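Local coordinates for protein acetate kinase (Entamoeba histolytica, PDB 4H0O) that probably interconverts acetate and acetyl phosphate by magnesium-dependent phosphoryl transfer, as a pyrophosphate-dependent kinase of the ASKHA superfamily, at residues B[183-188]-B[215-219]; B[178-184]-B[228-234]; B[205-211]-B[328-334]. All blocks are in the same frame, centred on the assembly; numbering follows the deposited sequence.

Interaction 1. Residues B[183-188]-B[215-219]; sequences FHGLSY and GSSCC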
loop_
_atom_site.group_PDB
_atom_site.type_symbol
_atom_site.label_atom_id
_atom_site.label_comp_id
_atom_site.label_asym_id
_atom_site.label_seq_id
_atom_site.Cartn_x
_atom_site.Cartn_y
_atom_site.Cartn_z
ATOM N N PHE B 183 -11.630 7.515 -6.108
ATOM C CA PHE B 183 -13.091 7.545 -6.128
ATOM C C PHE B 183 -13.634 8.212 -4.866
ATOM O O PHE B 183 -12.861 8.793 -4.102
ATOM C CB PHE B 183 -13.647 6.126 -6.314
ATOM C CG PHE B 183 -13.163 5.446 -7.571
ATOM C CD1 PHE B 183 -11.930 4.802 -7.603
ATOM C CD2 PHE B 183 -13.935 5.458 -8.724
ATOM C CE1 PHE B 183 -11.475 4.186 -8.760
ATOM C CE2 PHE B 183 -13.487 4.839 -9.886
ATOM C CZ PHE B 183 -12.255 4.204 -9.903
ATOM N N HIS B 184 -14.949 8.136 -4.655
ATOM C CA HIS B 184 -15.608 8.845 -3.554
ATOM C C HIS B 184 -15.346 10.352 -3.627
ATOM O O HIS B 184 -15.419 11.049 -2.612
ATOM C CB HIS B 184 -15.159 8.300 -2.190
ATOM C CG HIS B 184 -15.344 6.825 -2.032
ATOM N ND1 HIS B 184 -14.443 6.027 -1.358
ATOM C CD2 HIS B 184 -16.331 5.996 -2.457
ATOM C CE1 HIS B 184 -14.862 4.776 -1.377
ATOM N NE2 HIS B 184 -16.005 4.729 -2.039
ATOM N N GLY B 185 -15.051 10.844 -4.828
ATOM C CA GLY B 185 -14.674 12.235 -5.022
ATOM C C GLY B 185 -15.753 13.219 -4.611
ATOM O O GLY B 185 -15.460 14.265 -4.027
ATOM N N LEU B 186 -17.002 12.876 -4.908
ATOM C CA LEU B 186 -18.140 13.730 -4.586
ATOM C C LEU B 186 -18.348 13.845 -3.077
ATOM O O LEU B 186 -18.662 14.920 -2.562
ATOM C CB LEU B 186 -19.402 13.192 -5.266
ATOM C CG LEU B 186 -19.395 13.226 -6.795
ATOM C CD1 LEU B 186 -20.584 12.464 -7.369
ATOM C CD2 LEU B 186 -19.402 14.663 -7.283
ATOM N N SER B 187 -18.171 12.731 -2.375
ATOM C CA SER B 187 -18.241 12.709 -0.918
ATOM C C SER B 187 -17.173 13.625 -0.305
ATOM O O SER B 187 -17.459 14.417 0.599
ATOM C CB SER B 187 -18.070 11.269 -0.422
ATOM O OG SER B 187 -17.985 11.202 0.987
ATOM N N TYR B 188 -15.951 13.525 -0.817
ATOM C CA TYR B 188 -14.838 14.337 -0.330
ATOM C C TYR B 188 -15.063 15.838 -0.520
ATOM O O TYR B 188 -14.904 16.610 0.426
ATOM C CB TYR B 188 -13.526 13.900 -0.996
ATOM C CG TYR B 188 -13.015 12.565 -0.504
ATOM C CD1 TYR B 188 -12.965 12.283 0.853
ATOM C CD2 TYR B 188 -12.590 11.587 -1.393
ATOM C CE1 TYR B 188 -12.505 11.073 1.314
ATOM C CE2 TYR B 188 -12.123 10.368 -0.937
ATOM C CZ TYR B 188 -12.088 10.120 0.420
ATOM O OH TYR B 188 -11.635 8.913 0.899
ATOM N N GLY B 215 -17.440 0.564 -0.758
ATOM C CA GLY B 215 -16.036 0.917 -0.867
ATOM C C GLY B 215 -15.575 1.798 0.281
ATOM O O GLY B 215 -16.380 2.489 0.908
ATOM N N SER B 216 -14.275 1.768 0.558
ATOM C CA SER B 216 -13.675 2.651 1.552
ATOM C C SER B 216 -12.374 3.230 1.014
ATOM O O SER B 216 -11.625 2.545 0.310
ATOM C CB SER B 216 -13.406 1.905 2.862
ATOM O OG SER B 216 -14.594 1.740 3.616
ATOM N N SER B 217 -12.104 4.487 1.354
ATOM C CA SER B 217 -10.873 5.140 0.924
ATOM C C SER B 217 -10.481 6.286 1.855
ATOM O O SER B 217 -11.286 6.751 2.666
ATOM C CB SER B 217 -11.011 5.655 -0.513
ATOM O OG SER B 217 -11.849 6.795 -0.571
ATOM N N CYS B 218 -9.231 6.724 1.738
ATOM C CA CYS B 218 -8.751 7.921 2.419
ATOM C C CYS B 218 -8.266 8.921 1.384
ATOM O O CYS B 218 -7.829 8.533 0.296
ATOM C CB CYS B 218 -7.595 7.588 3.360
ATOM S SG CYS B 218 -8.065 6.651 4.815
ATOM N N CYS B 219 -8.330 10.204 1.722
ATOM C CA CYS B 219 -7.851 11.236 0.814
ATOM C C CYS B 219 -7.005 12.280 1.543
ATOM O O CYS B 219 -7.422 12.822 2.570
ATOM C CB CYS B 219 -9.026 11.917 0.113
ATOM S SG CYS B 219 -8.540 13.045 -1.215
HETATM O O HOH W 1 -10.375 6.888 -3.654
#

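Interaction 2. Residues B[178-184]-B[228-234]; sequences YLKFGFH and DTSMGNS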
loop_
_atom_site.group_PDB
_atom_site.type_symbol
_atom_site.label_atom_id
_atom_site.label_comp_id
_atom_site.label_asym_id
_atom_site.label_seq_id
_atom_site.Cartn_x
_atom_site.Cartn_y
_atom_site.Cartn_z
ATOM N N TYR B 178 -2.771 2.406 -16.933
ATOM C CA TYR B 178 -3.185 2.097 -15.569
ATOM C C TYR B 178 -2.843 3.207 -14.580
ATOM O O TYR B 178 -2.332 2.950 -13.488
ATOM C CB TYR B 178 -2.577 0.764 -15.124
ATOM C CG TYR B 178 -2.939 -0.383 -16.039
ATOM C CD1 TYR B 178 -4.268 -0.725 -16.253
ATOM C CD2 TYR B 178 -1.959 -1.124 -16.686
ATOM C CE1 TYR B 178 -4.611 -1.772 -17.090
ATOM C CE2 TYR B 178 -2.293 -2.174 -17.528
ATOM C CZ TYR B 178 -3.622 -2.492 -17.725
ATOM O OH TYR B 178 -3.967 -3.533 -18.556
ATOM N N LEU B 179 -3.129 4.443 -14.968
ATOM C CA LEU B 179 -2.953 5.570 -14.068
ATOM C C LEU B 179 -3.968 5.495 -12.929
ATOM O O LEU B 179 -5.047 4.911 -13.077
ATOM C CB LEU B 179 -3.085 6.895 -14.824
ATOM C CG LEU B 179 -1.959 7.212 -15.809
ATOM C CD1 LEU B 179 -2.196 8.549 -16.500
ATOM C CD2 LEU B 179 -0.609 7.214 -15.100
ATOM N N LYS B 180 -3.611 6.071 -11.786
ATOM C CA LYS B 180 -4.520 6.128 -10.652
ATOM C C LYS B 180 -5.642 7.124 -10.938
ATOM O O LYS B 180 -5.411 8.171 -11.541
ATOM C CB LYS B 180 -3.761 6.526 -9.383
ATOM C CG LYS B 180 -4.651 6.774 -8.171
ATOM C CD LYS B 180 -3.835 7.108 -6.928
ATOM C CE LYS B 180 -2.873 5.983 -6.577
ATOM N NZ LYS B 180 -2.164 6.256 -5.290
ATOM N N PHE B 181 -6.857 6.783 -10.523
ATOM C CA PHE B 181 -7.987 7.697 -10.637
ATOM C C PHE B 181 -8.427 8.201 -9.262
ATOM O O PHE B 181 -8.332 9.394 -8.969
ATOM C CB PHE B 181 -9.161 7.032 -11.366
ATOM C CG PHE B 181 -8.994 6.972 -12.861
ATOM C CD1 PHE B 181 -9.214 8.100 -13.641
ATOM C CD2 PHE B 181 -8.629 5.788 -13.488
ATOM C CE1 PHE B 181 -9.064 8.052 -15.019
ATOM C CE2 PHE B 181 -8.476 5.733 -14.865
ATOM C CZ PHE B 181 -8.694 6.866 -15.630
ATOM N N GLY B 182 -8.900 7.289 -8.416
ATOM C CA GLY B 182 -9.427 7.669 -7.116
ATOM C C GLY B 182 -10.931 7.836 -7.193
ATOM O O GLY B 182 -11.461 8.247 -8.227
ATOM N N PHE B 183 -11.630 7.515 -6.108
ATOM C CA PHE B 183 -13.091 7.545 -6.128
ATOM C C PHE B 183 -13.634 8.212 -4.866
ATOM O O PHE B 183 -12.861 8.793 -4.102
ATOM C CB PHE B 183 -13.647 6.126 -6.314
ATOM C CG PHE B 183 -13.163 5.446 -7.571
ATOM C CD1 PHE B 183 -11.930 4.802 -7.603
ATOM C CD2 PHE B 183 -13.935 5.458 -8.724
ATOM C CE1 PHE B 183 -11.475 4.186 -8.760
ATOM C CE2 PHE B 183 -13.487 4.839 -9.886
ATOM C CZ PHE B 183 -12.255 4.204 -9.903
ATOM N N HIS B 184 -14.949 8.136 -4.655
ATOM C CA HIS B 184 -15.608 8.845 -3.554
ATOM C C HIS B 184 -15.346 10.352 -3.627
ATOM O O HIS B 184 -15.419 11.049 -2.612
ATOM C CB HIS B 184 -15.159 8.300 -2.190
ATOM C CG HIS B 184 -15.344 6.825 -2.032
ATOM N ND1 HIS B 184 -14.443 6.027 -1.358
ATOM C CD2 HIS B 184 -16.331 5.996 -2.457
ATOM C CE1 HIS B 184 -14.862 4.776 -1.377
ATOM N NE2 HIS B 184 -16.005 4.729 -2.039
ATOM N N ASP B 228 -3.430 13.287 -2.741
ATOM C CA ASP B 228 -3.348 11.869 -3.069
ATOM C C ASP B 228 -4.516 11.121 -2.444
ATOM O O ASP B 228 -5.214 11.660 -1.579
ATOM C CB ASP B 228 -2.018 11.263 -2.617
ATOM C CG ASP B 228 -1.707 9.954 -3.326
ATOM O OD1 ASP B 228 -2.316 9.689 -4.386
ATOM O OD2 ASP B 228 -0.856 9.187 -2.832
ATOM N N THR B 229 -4.732 9.886 -2.886
ATOM C CA THR B 229 -5.866 9.109 -2.407
ATOM C C THR B 229 -5.581 7.610 -2.381
ATOM O O THR B 229 -4.608 7.137 -2.970
ATOM C CB THR B 229 -7.127 9.385 -3.241
ATOM O OG1 THR B 229 -8.278 8.863 -2.564
ATOM C CG2 THR B 229 -7.006 8.742 -4.616
ATOM N N SER B 230 -6.464 6.872 -1.719
ATOM C CA SER B 230 -6.212 5.481 -1.363
ATOM C C SER B 230 -6.479 4.484 -2.493
ATOM O O SER B 230 -5.722 3.529 -2.678
ATOM C CB SER B 230 -7.063 5.120 -0.147
ATOM O OG SER B 230 -6.496 4.047 0.568
ATOM N N MET B 231 -7.570 4.682 -3.229
ATOM C CA MET B 231 -7.875 3.814 -4.360
ATOM C C MET B 231 -6.927 4.137 -5.514
ATOM O O MET B 231 -6.251 5.171 -5.498
ATOM C CB MET B 231 -9.341 3.964 -4.788
ATOM C CG MET B 231 -10.349 3.336 -3.821
ATOM S SD MET B 231 -12.082 3.561 -4.315
ATOM C CE MET B 231 -12.915 2.491 -3.138
ATOM N N GLY B 232 -6.858 3.250 -6.502
ATOM C CA GLY B 232 -5.957 3.453 -7.623
ATOM C C GLY B 232 -6.689 3.443 -8.947
ATOM O O GLY B 232 -7.708 4.118 -9.102
ATOM N N ASN B 233 -6.170 2.676 -9.902
ATOM C CA ASN B 233 -6.836 2.509 -11.187
ATOM C C ASN B 233 -8.182 1.812 -11.016
ATOM O O ASN B 233 -9.130 2.085 -11.751
ATOM C CB ASN B 233 -5.951 1.713 -12.148
ATOM C CG ASN B 233 -6.505 1.682 -13.560
ATOM O OD1 ASN B 233 -6.303 2.615 -14.339
ATOM N ND2 ASN B 233 -7.208 0.606 -13.898
ATOM N N SER B 234 -8.252 0.912 -10.039
ATOM C CA SER B 234 -9.475 0.171 -9.757
ATOM C C SER B 234 -10.053 0.580 -8.411
ATOM O O SER B 234 -9.410 1.290 -7.635
ATOM C CB SER B 234 -9.210 -1.334 -9.743
ATOM O OG SER B 234 -8.657 -1.744 -8.505
HETATM O O HOH W 1 -10.375 6.888 -3.654
#

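Interaction 3. Residues B[205-211]-B[328-334]; sequences KIIACHL and DLLVFTD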
loop_
_atom_site.group_PDB
_atom_site.type_symbol
_atom_site.label_atom_id
_atom_site.label_comp_id
_atom_site.label_asym_id
_atom_site.label_seq_id
_atom_site.Cartn_x
_atom_site.Cartn_y
_atom_site.Cartn_z
ATOM N N LYS B 205 -4.222 21.142 6.276
ATOM C CA LYS B 205 -3.855 19.818 5.795
ATOM C C LYS B 205 -4.847 18.828 6.381
ATOM O O LYS B 205 -4.884 18.606 7.597
ATOM C CB LYS B 205 -2.424 19.470 6.202
ATOM C CG LYS B 205 -1.378 20.336 5.522
ATOM C CD LYS B 205 0.011 20.090 6.080
ATOM C CE LYS B 205 1.027 20.978 5.387
ATOM N NZ LYS B 205 0.932 20.847 3.907
ATOM N N ILE B 206 -5.665 18.249 5.509
ATOM C CA ILE B 206 -6.777 17.419 5.940
ATOM C C ILE B 206 -6.643 16.010 5.377
ATOM O O ILE B 206 -6.319 15.833 4.200
ATOM C CB ILE B 206 -8.118 18.035 5.486
ATOM C CG1 ILE B 206 -8.229 19.480 5.984
ATOM C CG2 ILE B 206 -9.294 17.209 5.976
ATOM C CD1 ILE B 206 -9.516 20.183 5.588
ATOM N N ILE B 207 -6.861 15.012 6.231
ATOM C CA ILE B 207 -6.992 13.636 5.775
ATOM C C ILE B 207 -8.420 13.187 6.055
ATOM O O ILE B 207 -8.862 13.158 7.209
ATOM C CB ILE B 207 -5.986 12.684 6.462
ATOM C CG1 ILE B 207 -4.556 13.011 6.027
ATOM C CG2 ILE B 207 -6.306 11.233 6.125
ATOM C CD1 ILE B 207 -3.495 12.103 6.632
ATOM N N ALA B 208 -9.149 12.857 4.995
ATOM C CA ALA B 208 -10.534 12.421 5.129
ATOM C C ALA B 208 -10.642 10.915 4.940
ATOM O O ALA B 208 -9.983 10.343 4.071
ATOM C CB ALA B 208 -11.413 13.141 4.136
ATOM N N CYS B 209 -11.484 10.274 5.745
ATOM C CA CYS B 209 -11.688 8.835 5.633
ATOM C C CYS B 209 -13.138 8.515 5.278
ATOM O O CYS B 209 -14.040 8.648 6.111
ATOM C CB CYS B 209 -11.307 8.139 6.939
ATOM S SG CYS B 209 -9.657 8.539 7.543
ATOM N N HIS B 210 -13.362 8.106 4.033
ATOM C CA HIS B 210 -14.679 7.658 3.602
ATOM C C HIS B 210 -14.814 6.182 3.955
ATOM O O HIS B 210 -14.438 5.308 3.170
ATOM C CB HIS B 210 -14.845 7.870 2.094
ATOM C CG HIS B 210 -16.188 7.485 1.561
ATOM N ND1 HIS B 210 -17.072 8.393 1.029
ATOM C CD2 HIS B 210 -16.798 6.268 1.457
ATOM C CE1 HIS B 210 -18.168 7.770 0.627
ATOM N NE2 HIS B 210 -18.020 6.480 0.880
ATOM N N LEU B 211 -15.332 5.906 5.146
ATOM C CA LEU B 211 -15.465 4.531 5.607
ATOM C C LEU B 211 -16.886 4.029 5.342
ATOM O O LEU B 211 -17.781 4.162 6.186
ATOM C CB LEU B 211 -15.081 4.422 7.086
ATOM C CG LEU B 211 -13.671 4.941 7.393
ATOM C CD1 LEU B 211 -13.227 4.613 8.817
ATOM C CD2 LEU B 211 -12.667 4.397 6.379
ATOM N N ASP B 328 -3.609 18.579 10.221
ATOM C CA ASP B 328 -4.329 19.462 11.129
ATOM C C ASP B 328 -5.663 18.852 11.554
ATOM O O ASP B 328 -6.088 18.995 12.705
ATOM C CB ASP B 328 -4.578 20.819 10.467
ATOM C CG ASP B 328 -3.295 21.511 10.056
ATOM O OD1 ASP B 328 -2.304 21.424 10.812
ATOM O OD2 ASP B 328 -3.280 22.137 8.974
ATOM N N LEU B 329 -6.320 18.166 10.621
ATOM C CA LEU B 329 -7.662 17.648 10.868
ATOM C C LEU B 329 -7.884 16.284 10.236
ATOM O O LEU B 329 -7.737 16.119 9.019
ATOM C CB LEU B 329 -8.722 18.627 10.352
ATOM C CG LEU B 329 -10.182 18.176 10.496
ATOM C CD1 LEU B 329 -10.553 18.035 11.961
ATOM C CD2 LEU B 329 -11.138 19.135 9.792
ATOM N N LEU B 330 -8.239 15.310 11.074
ATOM C CA LEU B 330 -8.646 13.990 10.606
ATOM C C LEU B 330 -10.170 13.906 10.666
ATOM O O LEU B 330 -10.771 14.165 11.715
ATOM C CB LEU B 330 -8.014 12.892 11.470
ATOM C CG LEU B 330 -8.370 11.444 11.113
ATOM C CD1 LEU B 330 -7.740 11.047 9.791
ATOM C CD2 LEU B 330 -7.959 10.468 12.217
ATOM N N VAL B 331 -10.798 13.563 9.547
ATOM C CA VAL B 331 -12.256 13.534 9.489
ATOM C C VAL B 331 -12.804 12.183 9.047
ATOM O O VAL B 331 -12.355 11.614 8.052
ATOM C CB VAL B 331 -12.801 14.626 8.548
ATOM C CG1 VAL B 331 -12.329 14.383 7.123
ATOM C CG2 VAL B 331 -14.320 14.673 8.614
ATOM N N PHE B 332 -13.784 11.678 9.791
ATOM C CA PHE B 332 -14.447 10.433 9.432
ATOM C C PHE B 332 -15.789 10.699 8.757
ATOM O O PHE B 332 -16.542 11.575 9.186
ATOM C CB PHE B 332 -14.654 9.567 10.671
ATOM C CG PHE B 332 -13.380 9.094 11.296
ATOM C CD1 PHE B 332 -12.697 8.009 10.767
ATOM C CD2 PHE B 332 -12.867 9.726 12.421
ATOM C CE1 PHE B 332 -11.520 7.565 11.345
ATOM C CE2 PHE B 332 -11.693 9.289 13.004
ATOM C CZ PHE B 332 -11.017 8.205 12.466
ATOM N N THR B 333 -16.091 9.944 7.703
ATOM C CA THR B 333 -17.364 10.118 7.013
ATOM C C THR B 333 -17.942 8.792 6.526
ATOM O O THR B 333 -17.322 7.738 6.682
ATOM C CB THR B 333 -17.256 11.128 5.847
ATOM O OG1 THR B 333 -18.564 11.449 5.361
ATOM C CG2 THR B 333 -16.433 10.553 4.715
ATOM N N ASP B 334 -19.137 8.866 5.948
ATOM C CA ASP B 334 -19.931 7.693 5.572
ATOM C C ASP B 334 -20.277 6.777 6.748
ATOM O O ASP B 334 -19.821 6.998 7.872
ATOM C CB ASP B 334 -19.290 6.906 4.427
ATOM C CG ASP B 334 -20.159 5.746 3.972
ATOM O OD1 ASP B 334 -21.259 5.577 4.537
ATOM O OD2 ASP B 334 -19.736 4.993 3.069
#

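Interaction 1. Residues B[183-188]-B[215-219]
The first turn of helix 185-195, with His184 as its N-cap residue, packs against the start of strand 216-222 in the ribonuclease H-like core that acetate kinase shares with actin and Hsc70. The backbones stay well apart: the CA atoms of His184 and Ser217 are 7.5 Å from each other and those of Tyr188 and Cys219 7.7 Å, so side chains bridge the gap. Within the turn, Tyr188 N donates to His184 O at 3.1 Å, which places the two residues one helical turn apart and lets both side chains reach the strand.

They converge on Ser217. Its OG is hydrogen-bonded to His184 ND1 at 2.8 Å and to Tyr188 OH at 2.6 Å, and the histidine bond lies at the edge of the imidazole, near its plane. It holds one edge of the ring of His184, a predicted transition-state stabiliser, against the strand. CE1 of the same ring lies 3.5 Å from Gly215 C; a CB on Gly215 would lie 3.1 Å from His184 NE2, a tight fit, so glycine leaves room for the ring. His210 stacks on His184, and Asp154, the predicted proton donor or acceptor, accepts a hydrogen bond from His184 N.

Further along the strand, Cys219 also points toward the helix and lies over one face of the phenol. Its SG is 4.5 Å from the centroid of the Tyr188 ring, a sulfur-aromatic contact, while Cys219 CB makes a CH-pi contact 3.6 Å from that centroid.

Interaction 2. Residues B[178-184]-B[228-234]
Asn233, Lys180 and Met231 have the largest areas buried where the loop leading to helix 185-195 meets the loop that leaves strand 225-229. Asn233 fits beside the start of 178-184: its CA makes a CA-H...O contact of 3.5 Å with Leu179 O, and its side chain sits at the edges of the Tyr178 and Phe181 rings. Lys180 runs along the opposing backbone, with CG 3.6 Å from Gly232 CA and CD 3.4 Å from Met231 O. Its NZ ends in a salt bridge to Asp228 OD1 (3.6 Å) and a weak hydrogen bond to Thr229 O (3.5 Å). Met231 sets SD 3.5 Å from Phe183 CD1 in a Met-aromatic contact and CE 3.5 Å from CE1 of His184, a predicted transition-state stabiliser.

Between these residues the main chains join at Gly232 O, which accepts from Phe181 N (3.1 Å) and, weakly, from Gly182 N (3.5 Å). Gly182 CA packs 3.6 Å from Thr229 CG2, where a CB would clash. One water accepts from Phe183 N (2.8 Å) and donates to Thr229 OG1 (3.1 Å), which is also hydrogen-bonded to Cys218 O.

Gln259 of the second subunit is hydrogen-bonded to Tyr178 OH, and Asp249 of that subunit accepts from Ser234 N. Helix 163-166 packs on Leu179 and Phe181, and helix 299-324 on Asp228 and Ser230, while strand 216-222 adjoins Thr229 and Met231.

Interaction 3. Residues B[205-211]-B[328-334]
Val331 lies at the apolar centre, its CG1 3.4 Å from Ala208 CB and 4.3 Å from Ile206 CG2 on the sheet face that helix 185-195 covers through Tyr188 and Ile192. On the other face, Leu330 CD1 touches Ile207 CG2 and Cys209 SG, both at 3.9 Å. Phe332 CD1 lies 4.1 Å from Cys209 CB and 4.0 Å from Leu211 CD1, and helix 299-324 packs against Ile207 and Leu211.

These are neighbouring parallel strands of the mixed sheet in a ribonuclease H-like domain, their axes 4.8 Å apart at closest approach and 16° from parallel. Residues pair in order from Ile206 with Leu329 to His210 with Thr333. The odd-numbered residues of 205-211 carry the main-chain bonds: Ile207 N to Leu329 O (3.1 Å), Val331 N to Ile207 O (3.1 Å), Cys209 N to Val331 O (2.8 Å), Thr333 N to Cys209 O (2.9 Å) and Leu211 N to Thr333 O (3.1 Å).

Polar residues finish both ends. Beyond Thr333, Asp334 CB makes a CH-pi contact 3.9 Å from the centroid of the His210 ring, whose ND1 is hydrogen-bonded to Ser187 OG. At the other end Asp328 N donates to Lys205 O (2.9 Å), and Asp328 OD2 accepts from Lys205 N at 3.0 Å.

How the interactions relate
All three interactions reach one mixed sheet, whose first four strands in spatial order are 225-229, 216-222, 205-211 and 329-333. Interaction 3 joins the last two of these; interactions 1 and 2 involve the first two and share Phe183, His184 and a water. Their centres lie about 9 Å apart, whereas the centre of interaction 3 is about 10 Å from that of interaction 1 and about 17 Å from that of interaction 2. Along the chain interaction 1 is nested within the loop closed by interaction 2, and interaction 3 crosses both. Ser217 O and His210 N, 2.8 Å apart, link interactions 1 and 3. Thus His184, the predicted transition-state stabiliser, stands where the sheet, helix 185-195 and the loops near the subunit interface come together.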